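PDB 3SQZ: putative hydroxymethylglutaryl-CoA synthase from Streptococcus mutans, which probably catalyses the condensation of acetyl-CoA with acetoacetyl-CoA to give 3-hydroxy-3-methylglutaryl-CoA, and binds coenzyme A. Local coordinates for residues Ala151-Tyr154 with Ala155-Val159; Pro222-Thr226 with Thr227-Asn231; Phe270-Leu273 with Ala274-Gly277; Gln363-Arg366 with Leu367-Lys371; Lys410-Glu414 with His415-Tyr419. All coordinates share one frame; numbering follows the deposited sequence.

Contact 1: residues Ala151-Tyr154 with Ala155-Val159; sequences ALNY and AKLHV
A155 takes the carbonyl of A151 into an alpha-helical hydrogen bond, N to O 2.9 Å, and the same i to i+4 step repeats along the helix: K156 N reaches L152 O at 2.9 Å, L157 N reaches N153 O at 3.1 Å and H158 N reaches Y154 O at 2.9 Å.

Direct touching between the side chains is slight. L157 lays its CD1 methyl 3.9 Å from OD1 of N153, the leucine branch slanting across the amide, while its CG lies beyond the N153 carbonyl oxygen, 3.4 Å from O. Because CG of Y154 is turned away from its backbone N (chi1 -178°), the phenol stands out from the helix flank, with CE1 4.4 Å from CB of H158 and no stack between the rings.

The polar ends of two buried side chains have acidic partners. K156 NZ is shared by salt bridges between E160 of the same helix and D207 outside it, and H158 NE2 is hydrogen-bonded to D106. A151, Y154 and H158 rest on strands 105-111 and 137-141, and V159 and A155 on strand 166-175, which places helix 147-161 against the large mixed sheet of the thiolase fold.

The chemistry is thus divided: main-chain bonds hold the helix together, whereas the buried lysine and histidine each tie it through an acidic residue to the surrounding fold, the lysine engaging a second carboxylate within the helix. Two such carboxylates probably favour a charged lysine.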
# COMPACT_ATOMS: atom_id res chain seq x y z
N ALA A 151 -4.95 -6.76 8.87
CA ALA A 151 -3.74 -7.53 9.09
C ALA A 151 -2.92 -6.94 10.23
O ALA A 151 -2.42 -7.66 11.10
CB ALA A 151 -2.91 -7.59 7.81
N LEU A 152 -2.76 -5.62 10.21
CA LEU A 152 -2.00 -4.94 11.23
C LEU A 152 -2.65 -5.11 12.60
O LEU A 152 -1.97 -5.28 13.61
CB LEU A 152 -1.89 -3.46 10.88
CG LEU A 152 -0.84 -2.63 11.60
CD1 LEU A 152 0.54 -3.21 11.32
CD2 LEU A 152 -0.92 -1.20 11.13
N ASN A 153 -3.98 -5.03 12.64
CA ASN A 153 -4.68 -5.18 13.90
C ASN A 153 -4.51 -6.57 14.50
O ASN A 153 -4.25 -6.72 15.69
CB ASN A 153 -6.15 -4.84 13.72
CG ASN A 153 -6.90 -4.83 15.02
OD1 ASN A 153 -7.64 -5.75 15.34
ND2 ASN A 153 -6.69 -3.78 15.81
N TYR A 154 -4.69 -7.60 13.68
CA TYR A 154 -4.46 -8.96 14.14
C TYR A 154 -3.00 -9.11 14.60
O TYR A 154 -2.73 -9.68 15.66
CB TYR A 154 -4.81 -9.95 13.03
CG TYR A 154 -4.69 -11.43 13.36
CD1 TYR A 154 -4.59 -11.90 14.68
CD2 TYR A 154 -4.69 -12.37 12.34
CE1 TYR A 154 -4.48 -13.28 14.94
CE2 TYR A 154 -4.59 -13.73 12.59
CZ TYR A 154 -4.48 -14.17 13.88
OH TYR A 154 -4.38 -15.54 14.11
N ALA A 155 -2.06 -8.58 13.82
CA ALA A 155 -0.65 -8.64 14.19
C ALA A 155 -0.42 -8.06 15.59
O ALA A 155 0.28 -8.65 16.41
CB ALA A 155 0.19 -7.90 13.17
N LYS A 156 -1.01 -6.89 15.83
CA LYS A 156 -0.83 -6.20 17.09
C LYS A 156 -1.36 -7.04 18.26
O LYS A 156 -0.70 -7.18 19.29
CB LYS A 156 -1.55 -4.85 17.02
CG LYS A 156 -1.24 -3.88 18.15
CD LYS A 156 -2.03 -4.19 19.39
CE LYS A 156 -1.80 -3.11 20.43
NZ LYS A 156 -2.61 -3.32 21.66
N LEU A 157 -2.55 -7.61 18.10
CA LEU A 157 -3.13 -8.42 19.16
C LEU A 157 -2.36 -9.70 19.41
O LEU A 157 -2.22 -10.15 20.55
CB LEU A 157 -4.59 -8.75 18.85
CG LEU A 157 -5.50 -7.53 18.76
CD1 LEU A 157 -6.92 -7.95 18.44
CD2 LEU A 157 -5.44 -6.69 20.04
N HIS A 158 -1.88 -10.32 18.33
CA HIS A 158 -1.09 -11.53 18.44
C HIS A 158 0.18 -11.29 19.25
O HIS A 158 0.53 -12.07 20.13
CB HIS A 158 -0.77 -12.06 17.04
CG HIS A 158 0.22 -13.19 17.03
ND1 HIS A 158 -0.15 -14.51 17.20
CD2 HIS A 158 1.56 -13.18 16.86
CE1 HIS A 158 0.94 -15.27 17.14
NE2 HIS A 158 1.98 -14.49 16.92
N VAL A 159 0.89 -10.20 18.95
CA VAL A 159 2.11 -9.91 19.67
C VAL A 159 1.81 -9.56 21.13
O VAL A 159 2.55 -9.94 22.03
CB VAL A 159 2.92 -8.79 18.99
CG1 VAL A 159 4.10 -8.38 19.88
CG2 VAL A 159 3.40 -9.26 17.63

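Contact 2: residues Pro222-Thr226 with Thr227-Asn231; sequences PNYTT and TPYVN
P222 and Y229 meet at about a right angle, the pyrrolidine ring set against one edge of the phenol. P222 CD lies 3.5 Å from CD2 of Y229, and CG, 3.8 Å from CE2, is in the plane of the aromatic ring, so this is an edge contact and not a proline laid over a face.

The hydroxyl end of the same tyrosine is met by two residues of the turn. Y224 turns its own rim to it: CE1 is 3.6 Å from Y229 OH, which lies in the plane of the Y224 ring, and the two phenols again run roughly perpendicular. With CG of Y224 held between the backbone N and the carbonyl carbon (chi1 48°), that ring folds back over P222, whose CB stands 3.4 Å above one face. T225 crosses Y229 from another direction and gives it a weak hydrogen bond, OG1 to OH 3.2 Å.

The backbone beneath is a type I beta turn from P222 to T225, closed by T225 N on P222 O at 3.2 Å. Beyond it, Y229 pairs through its main chain with W220 in the small sheet of strands 219-220 and 229-230, and V230 touches coenzyme A.

Y229 therefore spans the loop chiefly by van der Waals contact, its phenol oxygen adding one weak polar tie. Such chemistry lets a small cluster of two tyrosines and a proline brace the connection between strands 219-220 and 229-230.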
# COMPACT_ATOMS: atom_id res chain seq x y z
N PRO A 222 -14.69 -9.09 -10.56
CA PRO A 222 -15.13 -10.48 -10.69
C PRO A 222 -14.02 -11.39 -11.19
O PRO A 222 -13.00 -10.94 -11.72
CB PRO A 222 -16.27 -10.40 -11.71
CG PRO A 222 -16.83 -9.02 -11.51
CD PRO A 222 -15.60 -8.16 -11.26
N ASN A 223 -14.24 -12.69 -11.02
CA ASN A 223 -13.17 -13.66 -11.23
C ASN A 223 -12.70 -13.75 -12.67
O ASN A 223 -11.58 -14.18 -12.94
CB ASN A 223 -13.61 -15.04 -10.75
CG ASN A 223 -13.92 -15.09 -9.28
OD1 ASN A 223 -13.57 -14.19 -8.51
ND2 ASN A 223 -14.56 -16.18 -8.86
N TYR A 224 -13.55 -13.32 -13.59
CA TYR A 224 -13.28 -13.46 -15.02
C TYR A 224 -12.56 -12.26 -15.62
O TYR A 224 -12.35 -12.22 -16.83
CB TYR A 224 -14.59 -13.72 -15.78
CG TYR A 224 -15.72 -12.78 -15.41
CD1 TYR A 224 -15.78 -11.48 -15.93
CD2 TYR A 224 -16.74 -13.18 -14.56
CE1 TYR A 224 -16.81 -10.62 -15.60
CE2 TYR A 224 -17.77 -12.33 -14.23
CZ TYR A 224 -17.81 -11.05 -14.75
OH TYR A 224 -18.85 -10.22 -14.39
N THR A 225 -12.16 -11.29 -14.80
CA THR A 225 -11.50 -10.10 -15.33
C THR A 225 -10.25 -9.74 -14.55
O THR A 225 -10.25 -9.74 -13.32
CB THR A 225 -12.40 -8.89 -15.21
OG1 THR A 225 -13.74 -9.19 -15.65
CG2 THR A 225 -11.79 -7.73 -15.96
N THR A 226 -9.19 -9.39 -15.28
CA THR A 226 -7.95 -8.93 -14.66
C THR A 226 -8.04 -7.47 -14.24
O THR A 226 -7.19 -6.97 -13.50
CB THR A 226 -6.75 -9.10 -15.60
OG1 THR A 226 -7.01 -8.40 -16.82
CG2 THR A 226 -6.52 -10.56 -15.90
N THR A 227 -9.06 -6.77 -14.75
CA THR A 227 -9.25 -5.36 -14.45
C THR A 227 -10.59 -5.16 -13.75
O THR A 227 -11.57 -5.86 -14.03
CB THR A 227 -9.19 -4.52 -15.75
OG1 THR A 227 -10.15 -5.03 -16.69
CG2 THR A 227 -7.80 -4.60 -16.38
N PRO A 228 -10.66 -4.20 -12.82
CA PRO A 228 -11.89 -3.98 -12.06
C PRO A 228 -12.95 -3.23 -12.84
O PRO A 228 -12.67 -2.58 -13.86
CB PRO A 228 -11.41 -3.12 -10.89
CG PRO A 228 -10.28 -2.35 -11.46
CD PRO A 228 -9.58 -3.30 -12.38
N TYR A 229 -14.18 -3.32 -12.34
CA TYR A 229 -15.26 -2.42 -12.72
C TYR A 229 -15.32 -1.33 -11.65
O TYR A 229 -15.17 -1.61 -10.47
CB TYR A 229 -16.59 -3.17 -12.83
CG TYR A 229 -16.50 -4.25 -13.87
CD1 TYR A 229 -16.30 -3.94 -15.20
CD2 TYR A 229 -16.55 -5.59 -13.51
CE1 TYR A 229 -16.18 -4.93 -16.15
CE2 TYR A 229 -16.43 -6.58 -14.44
CZ TYR A 229 -16.24 -6.25 -15.76
OH TYR A 229 -16.12 -7.25 -16.70
N VAL A 230 -15.52 -0.09 -12.08
CA VAL A 230 -15.47 1.02 -11.13
C VAL A 230 -16.33 2.18 -11.60
O VAL A 230 -16.34 2.52 -12.79
CB VAL A 230 -14.01 1.47 -10.84
CG1 VAL A 230 -13.24 1.76 -12.13
CG2 VAL A 230 -13.96 2.66 -9.89
N ASN A 231 -17.07 2.76 -10.67
CA ASN A 231 -17.80 4.00 -10.89
C ASN A 231 -17.03 5.05 -10.10
O ASN A 231 -17.17 5.15 -8.88
CB ASN A 231 -19.24 3.85 -10.37
CG ASN A 231 -20.11 5.08 -10.61
OD1 ASN A 231 -21.33 4.96 -10.78
ND2 ASN A 231 -19.49 6.25 -10.61

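Contact 3: residues Phe270-Leu273 with Ala274-Gly277; sequences FPKL and ALKG. With COA (coenzyme A), chain D.
The first turns of helix 271-279 form part of the coenzyme A pocket, and two lysines one turn apart, K272 and K276, bring their amino groups to the 3'-phosphate of the ribose. K276 NZ is 2.6 Å from O7A, a short bond; K272 NZ donates to O8A at 2.9 Å and, weakly, to the ester oxygen O3B at 3.3 Å. The lysines get there by different routes. K276 runs straight out beyond CG, whereas K272 is coiled, its last three torsions each near 65°, which curls NZ back to the phosphate; its CG passes 4.1 Å from CE of K276. With K272 NZ and K276 NZ 6.1 Å apart and gripping separate phosphate oxygens, the anion probably stabilises both as cations. K272 NZ has a further acceptor in the carbonyl of G70.

F270, at the N-cap position, meets the pantetheine arm at its dimethyl carbon. Its ring carries the methyl CEP over one face, toward the rim and 3.5 Å from CZ, and CB of L273 over the opposite face, so the phenyl is sandwiched between cofactor and helix. L273 itself sends CD2 to within 3.6 Å of the thiol sulfur S1P. Under these side chains the helix is tied by ordinary bonds such as L275 N to P271 O at 3.0 Å.

Around this ligand-facing side, L273 and K276 touch helix 232-254, while P271, A274 and L275 pack on helix 288-302, and the backbone of K272 bonds to L71 at the end of helix 64-71; helix 271-279 is accordingly lodged between helical neighbours and the cofactor.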
# COMPACT_ATOMS: atom_id res chain seq x y z
N PHE A 270 -5.26 7.94 -5.53
CA PHE A 270 -4.63 9.05 -6.23
C PHE A 270 -4.66 10.23 -5.25
O PHE A 270 -5.56 10.32 -4.42
CB PHE A 270 -5.31 9.36 -7.58
CG PHE A 270 -6.80 9.63 -7.49
CD1 PHE A 270 -7.30 10.92 -7.58
CD2 PHE A 270 -7.71 8.58 -7.37
CE1 PHE A 270 -8.67 11.16 -7.53
CE2 PHE A 270 -9.07 8.81 -7.32
CZ PHE A 270 -9.55 10.11 -7.40
N PRO A 271 -3.65 11.11 -5.31
CA PRO A 271 -3.55 12.09 -4.22
C PRO A 271 -4.71 13.09 -4.14
O PRO A 271 -5.01 13.53 -3.03
CB PRO A 271 -2.22 12.79 -4.49
CG PRO A 271 -1.41 11.75 -5.20
CD PRO A 271 -2.41 11.05 -6.09
N LYS A 272 -5.36 13.43 -5.25
CA LYS A 272 -6.52 14.32 -5.17
C LYS A 272 -7.62 13.77 -4.25
O LYS A 272 -8.25 14.54 -3.52
CB LYS A 272 -7.06 14.64 -6.56
CG LYS A 272 -8.39 15.40 -6.57
CD LYS A 272 -8.28 16.80 -5.97
CE LYS A 272 -7.54 17.77 -6.89
NZ LYS A 272 -8.23 17.98 -8.20
N LEU A 273 -7.86 12.46 -4.27
CA LEU A 273 -8.90 11.91 -3.40
C LEU A 273 -8.53 12.09 -1.93
O LEU A 273 -9.38 12.45 -1.11
CB LEU A 273 -9.17 10.44 -3.72
CG LEU A 273 -10.32 9.82 -2.90
CD1 LEU A 273 -11.60 10.62 -3.10
CD2 LEU A 273 -10.53 8.37 -3.28
N ALA A 274 -7.26 11.86 -1.60
CA ALA A 274 -6.80 12.05 -0.24
C ALA A 274 -6.94 13.51 0.18
O ALA A 274 -7.28 13.81 1.32
CB ALA A 274 -5.38 11.58 -0.08
N LEU A 275 -6.66 14.43 -0.74
CA LEU A 275 -6.83 15.86 -0.46
C LEU A 275 -8.30 16.19 -0.17
O LEU A 275 -8.60 16.97 0.74
CB LEU A 275 -6.30 16.70 -1.62
CG LEU A 275 -6.50 18.22 -1.51
CD1 LEU A 275 -5.80 18.79 -0.28
CD2 LEU A 275 -6.02 18.90 -2.78
N LYS A 276 -9.21 15.60 -0.93
CA LYS A 276 -10.63 15.76 -0.64
C LYS A 276 -10.97 15.23 0.76
O LYS A 276 -11.75 15.85 1.48
CB LYS A 276 -11.48 15.06 -1.70
CG LYS A 276 -11.43 15.73 -3.06
CD LYS A 276 -12.30 14.98 -4.05
CE LYS A 276 -12.30 15.67 -5.40
NZ LYS A 276 -13.21 14.96 -6.34
N GLY A 277 -10.36 14.11 1.13
CA GLY A 277 -10.58 13.55 2.46
C GLY A 277 -10.08 14.48 3.54
O GLY A 277 -10.76 14.75 4.54
N1A COA D . -6.98 20.78 -15.48
C2A COA D . -7.10 20.48 -14.17
N3A COA D . -7.96 19.48 -13.76
C4A COA D . -8.67 18.78 -14.69
C5A COA D . -8.55 19.08 -16.05
C6A COA D . -7.71 20.06 -16.44
N6A COA D . -7.57 20.37 -17.83
N7A COA D . -9.37 18.24 -16.75
C8A COA D . -9.99 17.43 -15.89
N9A COA D . -9.55 17.81 -14.59
C1B COA D . -9.87 17.11 -13.35
C2B COA D . -11.13 17.36 -12.48
O2B COA D . -11.96 18.43 -12.45
C3B COA D . -10.87 16.40 -11.33
O3B COA D . -10.68 16.74 -10.01
P3B COA D . -11.85 17.17 -9.09
O7A COA D . -12.66 15.89 -8.67
O8A COA D . -11.14 17.81 -7.86
O9A COA D . -12.73 18.17 -9.81
C4B COA D . -10.18 15.28 -12.02
O4B COA D . -9.16 15.98 -12.76
C5B COA D . -10.80 14.00 -12.44
O5B COA D . -11.67 14.36 -13.49
P1A COA D . -12.56 13.26 -14.19
O1A COA D . -13.45 12.52 -13.12
O2A COA D . -13.41 13.91 -15.27
O3A COA D . -11.53 12.23 -14.83
P2A COA D . -11.90 10.75 -15.28
O4A COA D . -13.38 10.68 -15.83
O5A COA D . -10.93 10.30 -16.35
O6A COA D . -11.79 9.78 -14.01
CBP COA D . -10.93 8.94 -11.90
CCP COA D . -10.91 10.03 -12.94
CDP COA D . -12.30 8.87 -11.31
CEP COA D . -9.94 9.25 -10.80
CAP COA D . -10.57 7.66 -12.58
OAP COA D . -9.24 7.60 -12.90
C9P COA D . -10.99 6.43 -11.79
O9P COA D . -12.16 6.05 -11.73
N8P COA D . -9.90 5.68 -11.15
C7P COA D . -10.18 4.60 -10.23
C6P COA D . -10.73 5.05 -8.89
C5P COA D . -10.87 3.91 -7.88
O5P COA D . -10.23 2.89 -7.99
N4P COA D . -11.73 4.10 -6.74
C3P COA D . -11.81 3.06 -5.70
C2P COA D . -11.21 3.41 -4.37
S1P COA D . -11.63 4.98 -3.71

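Contact 4: residues Gln363-Arg366 with Leu367-Lys371; sequences QTNR and LDKLK
The chain passes from an extended Q363 through T364 into the first turn of helix 366-371, where K369 N meets N365 O at 2.9 Å and L370 N meets R366 O at 2.9 Å.

Side chains then fold back over this start. K369, fully extended beyond CG, sends NZ to OE1 of Q363 at 3.1 Å, the two chains crossing at about a right angle. The ammonium approaches from above the amide, 50° out of its carbonyl plane, so no lone pair is addressed. Water 1 closes a triangle: it donates to Q363 OE1 and accepts from K369 NZ, both at 2.8 Å. On the way K369 lays CE beside the amide of N365, 3.5 Å from OD1. N365 occupies the N-cap position but makes no capping bond with its side chain. Its CB lies 3.4 Å from OD2 of D368. Water 2 helps at the helix start by linking T364 O to L367 N.

Q363 OE1 also hangs 3.3 Å above one face of the R366 guanidinium, near its rim. That negative end of an amide dipole between two cations would be expected to ease their neighbouring charges.

In the fold, R366 NE and Q363 N both turn to E325 at the end of helix 315-326, and Q363 NE2 reaches E95 just after helix 85-94. R366 and L367 also rest on Y304, in the short link between helices 288-302 and 305-308.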
# COMPACT_ATOMS: atom_id res chain seq x y z
N GLN A 363 14.57 5.69 5.42
CA GLN A 363 15.54 5.96 4.35
C GLN A 363 15.39 7.40 3.90
O GLN A 363 14.30 7.96 3.96
CB GLN A 363 15.34 5.00 3.18
CG GLN A 363 15.63 3.55 3.53
CD GLN A 363 15.42 2.60 2.37
OE1 GLN A 363 15.15 3.02 1.25
NE2 GLN A 363 15.53 1.30 2.63
N THR A 364 16.49 7.99 3.45
CA THR A 364 16.50 9.38 3.01
C THR A 364 16.54 9.54 1.50
O THR A 364 16.29 10.63 1.00
CB THR A 364 17.68 10.16 3.59
OG1 THR A 364 18.89 9.46 3.28
CG2 THR A 364 17.53 10.31 5.10
N ASN A 365 16.87 8.48 0.77
CA ASN A 365 17.06 8.59 -0.68
C ASN A 365 16.00 7.85 -1.49
O ASN A 365 16.26 7.44 -2.62
CB ASN A 365 18.46 8.12 -1.09
CG ASN A 365 18.68 6.66 -0.83
OD1 ASN A 365 17.95 6.03 -0.06
ND2 ASN A 365 19.71 6.09 -1.46
N ARG A 366 14.80 7.72 -0.94
CA ARG A 366 13.79 6.93 -1.64
C ARG A 366 13.35 7.57 -2.95
O ARG A 366 13.11 6.88 -3.95
CB ARG A 366 12.60 6.62 -0.73
CG ARG A 366 11.87 5.38 -1.15
CD ARG A 366 10.78 5.02 -0.16
NE ARG A 366 11.24 4.80 1.21
CZ ARG A 366 11.65 3.62 1.70
NH1 ARG A 366 11.73 2.55 0.92
NH2 ARG A 366 11.99 3.52 2.97
N LEU A 367 13.24 8.89 -2.97
CA LEU A 367 12.90 9.58 -4.22
C LEU A 367 13.99 9.37 -5.26
O LEU A 367 13.71 9.19 -6.45
CB LEU A 367 12.66 11.07 -3.97
CG LEU A 367 11.41 11.45 -3.17
CD1 LEU A 367 11.39 12.95 -2.84
CD2 LEU A 367 10.15 11.05 -3.93
N ASP A 368 15.24 9.37 -4.82
CA ASP A 368 16.35 9.09 -5.72
C ASP A 368 16.23 7.69 -6.30
O ASP A 368 16.42 7.48 -7.50
CB ASP A 368 17.68 9.26 -4.99
CG ASP A 368 17.82 10.64 -4.39
OD1 ASP A 368 17.93 11.60 -5.16
OD2 ASP A 368 17.75 10.77 -3.16
N LYS A 369 15.90 6.72 -5.45
CA LYS A 369 15.74 5.35 -5.93
C LYS A 369 14.61 5.26 -6.95
O LYS A 369 14.73 4.56 -7.96
CB LYS A 369 15.53 4.38 -4.78
CG LYS A 369 16.73 4.24 -3.86
CD LYS A 369 16.38 3.26 -2.73
CE LYS A 369 17.54 3.01 -1.80
NZ LYS A 369 17.16 1.98 -0.80
N LEU A 370 13.51 5.96 -6.70
CA LEU A 370 12.38 5.92 -7.63
C LEU A 370 12.75 6.49 -9.01
O LEU A 370 12.24 6.04 -10.04
CB LEU A 370 11.16 6.62 -7.06
CG LEU A 370 10.51 5.89 -5.88
CD1 LEU A 370 9.50 6.81 -5.21
CD2 LEU A 370 9.84 4.59 -6.33
N LYS A 371 13.65 7.47 -9.03
CA LYS A 371 14.11 8.04 -10.30
C LYS A 371 14.90 7.04 -11.13
O LYS A 371 15.05 7.23 -12.34
CB LYS A 371 14.94 9.31 -10.07
CG LYS A 371 14.12 10.52 -9.69
CD LYS A 371 15.02 11.74 -9.60
CE LYS A 371 14.25 13.04 -9.44
NZ LYS A 371 13.63 13.14 -8.09
O HOH W 1 14.42 1.25 -0.83
O HOH W 2 13.91 10.86 -0.87

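Contact 5: residues Lys410-Glu414 with His415-Tyr419; sequences KEILE and HQRIY
K410 opens the ladder by giving its backbone N to I418 O, 2.7 Å away, while its side chain bends off so that NZ can bond to the carbonyl of K421. At E411 the carbonyl receives I418 N at 2.9 Å, and the glutamate and isoleucine side chains lie next to each other pointing the same way, CG to CG1 3.8 Å.

I412 turns to the other face. It forms a non-hydrogen-bonded pair with R417, and the two side chains run together, CD1 of the isoleucine 4.2 Å from NH2. R417 is fixed in turn by Y419, whose OH sits in the guanidinium plane 2.9 Å from NE; D84 accepts from both the arginine NH1 and that hydroxyl. The CA of I412 makes a CA-H...O contact with Q416 O.

L413 pairs with Q416 through two backbone bonds of 2.9 Å, N to O each way. CB of L413 also meets CG1 of I418, 3.9 Å, on the E411 face. E414 begins the reversal with a positive phi of 43°; water 3 joins its carbonyl to NE2 of Q416.

With H415 at the next corner, L413 to Q416 is a type I' turn, a form well suited to the right-handed twist of two-residue beta hairpins, and here it joins strands 407-413 and 416-421 at the edge of a small antiparallel sheet.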
# COMPACT_ATOMS: atom_id res chain seq x y z
N LYS A 410 9.99 -16.82 -12.51
CA LYS A 410 10.92 -17.36 -13.50
C LYS A 410 10.22 -18.04 -14.67
O LYS A 410 10.66 -17.94 -15.82
CB LYS A 410 11.87 -18.36 -12.85
CG LYS A 410 12.68 -17.79 -11.70
CD LYS A 410 13.55 -16.63 -12.15
CE LYS A 410 14.45 -16.15 -11.03
NZ LYS A 410 15.45 -17.19 -10.63
N GLU A 411 9.14 -18.74 -14.37
CA GLU A 411 8.41 -19.54 -15.35
C GLU A 411 7.16 -20.07 -14.65
O GLU A 411 7.03 -19.95 -13.43
CB GLU A 411 9.26 -20.72 -15.84
CG GLU A 411 9.59 -21.73 -14.73
CD GLU A 411 10.45 -22.89 -15.21
OE1 GLU A 411 11.48 -23.18 -14.56
OE2 GLU A 411 10.10 -23.52 -16.22
N ILE A 412 6.27 -20.68 -15.42
CA ILE A 412 5.22 -21.51 -14.85
C ILE A 412 5.48 -22.93 -15.34
O ILE A 412 5.67 -23.15 -16.54
CB ILE A 412 3.82 -21.02 -15.25
CG1 ILE A 412 3.58 -19.60 -14.73
CG2 ILE A 412 2.75 -21.97 -14.72
CD1 ILE A 412 2.25 -19.00 -15.14
N LEU A 413 5.54 -23.86 -14.41
CA LEU A 413 5.90 -25.24 -14.70
C LEU A 413 4.72 -26.12 -14.29
O LEU A 413 4.42 -26.25 -13.11
CB LEU A 413 7.15 -25.62 -13.91
CG LEU A 413 7.73 -27.01 -14.17
CD1 LEU A 413 8.13 -27.17 -15.64
CD2 LEU A 413 8.92 -27.27 -13.25
N GLU A 414 4.05 -26.69 -15.29
CA GLU A 414 2.85 -27.50 -15.07
C GLU A 414 1.93 -26.85 -14.04
O GLU A 414 1.53 -27.46 -13.03
CB GLU A 414 3.20 -28.96 -14.73
CG GLU A 414 3.95 -29.61 -15.89
CD GLU A 414 4.07 -31.12 -15.78
OE1 GLU A 414 3.29 -31.77 -15.05
OE2 GLU A 414 4.96 -31.67 -16.46
N HIS A 415 1.63 -25.59 -14.32
CA HIS A 415 0.68 -24.77 -13.56
C HIS A 415 1.22 -24.21 -12.24
O HIS A 415 0.50 -23.49 -11.55
CB HIS A 415 -0.66 -25.49 -13.34
CG HIS A 415 -1.39 -25.75 -14.62
ND1 HIS A 415 -1.55 -27.01 -15.16
CD2 HIS A 415 -1.99 -24.90 -15.47
CE1 HIS A 415 -2.23 -26.92 -16.29
NE2 HIS A 415 -2.51 -25.64 -16.50
N GLN A 416 2.47 -24.53 -11.91
CA GLN A 416 3.11 -23.99 -10.72
C GLN A 416 3.90 -22.73 -11.04
O GLN A 416 4.81 -22.75 -11.88
CB GLN A 416 4.08 -25.00 -10.12
CG GLN A 416 3.47 -26.34 -9.75
CD GLN A 416 4.46 -27.24 -9.01
OE1 GLN A 416 5.33 -26.77 -8.27
NE2 GLN A 416 4.32 -28.54 -9.20
N ARG A 417 3.61 -21.63 -10.35
CA ARG A 417 4.39 -20.41 -10.50
C ARG A 417 5.73 -20.59 -9.80
O ARG A 417 5.78 -20.85 -8.61
CB ARG A 417 3.61 -19.22 -9.92
CG ARG A 417 2.32 -18.94 -10.67
CD ARG A 417 1.47 -17.86 -10.02
NE ARG A 417 1.99 -16.50 -10.21
CZ ARG A 417 1.76 -15.74 -11.28
NH1 ARG A 417 2.26 -14.51 -11.33
NH2 ARG A 417 1.03 -16.20 -12.29
N ILE A 418 6.81 -20.46 -10.56
CA ILE A 418 8.14 -20.72 -10.03
C ILE A 418 8.84 -19.40 -9.73
O ILE A 418 9.12 -18.62 -10.64
CB ILE A 418 9.00 -21.54 -11.01
CG1 ILE A 418 8.29 -22.86 -11.38
CG2 ILE A 418 10.39 -21.79 -10.43
CD1 ILE A 418 7.98 -23.76 -10.21
N TYR A 419 9.09 -19.16 -8.44
CA TYR A 419 9.74 -17.93 -7.99
C TYR A 419 11.16 -18.22 -7.55
O TYR A 419 11.46 -19.29 -7.03
CB TYR A 419 8.98 -17.36 -6.80
CG TYR A 419 7.58 -16.92 -7.11
CD1 TYR A 419 7.34 -15.73 -7.79
CD2 TYR A 419 6.49 -17.70 -6.72
CE1 TYR A 419 6.06 -15.33 -8.08
CE2 TYR A 419 5.20 -17.30 -7.00
CZ TYR A 419 4.99 -16.11 -7.68
OH TYR A 419 3.71 -15.72 -7.96
O HOH W 3 2.48 -29.51 -11.28

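In the fold
Contacts 2 and 3 both bear on the coenzyme A pocket: V230 and the residues F270, K272, L273 and K276 belong to it, and the nearest atoms of the two contacts are about 8 Å apart. P228 in contact 2 also lies about 6 Å, side chain to side chain, from E113, a predicted active-site residue, and L273 in contact 3 about 6 Å from H267, another. The remaining three stand away from these sites. Contact 1 lies on a helix against the large sheet, about 28 Å from contact 3 between centres; contact 4 falls opposite contact 2 across the chain's centre, and contact 5, about 39 Å from contact 3 between centres, forms an outlying hairpin.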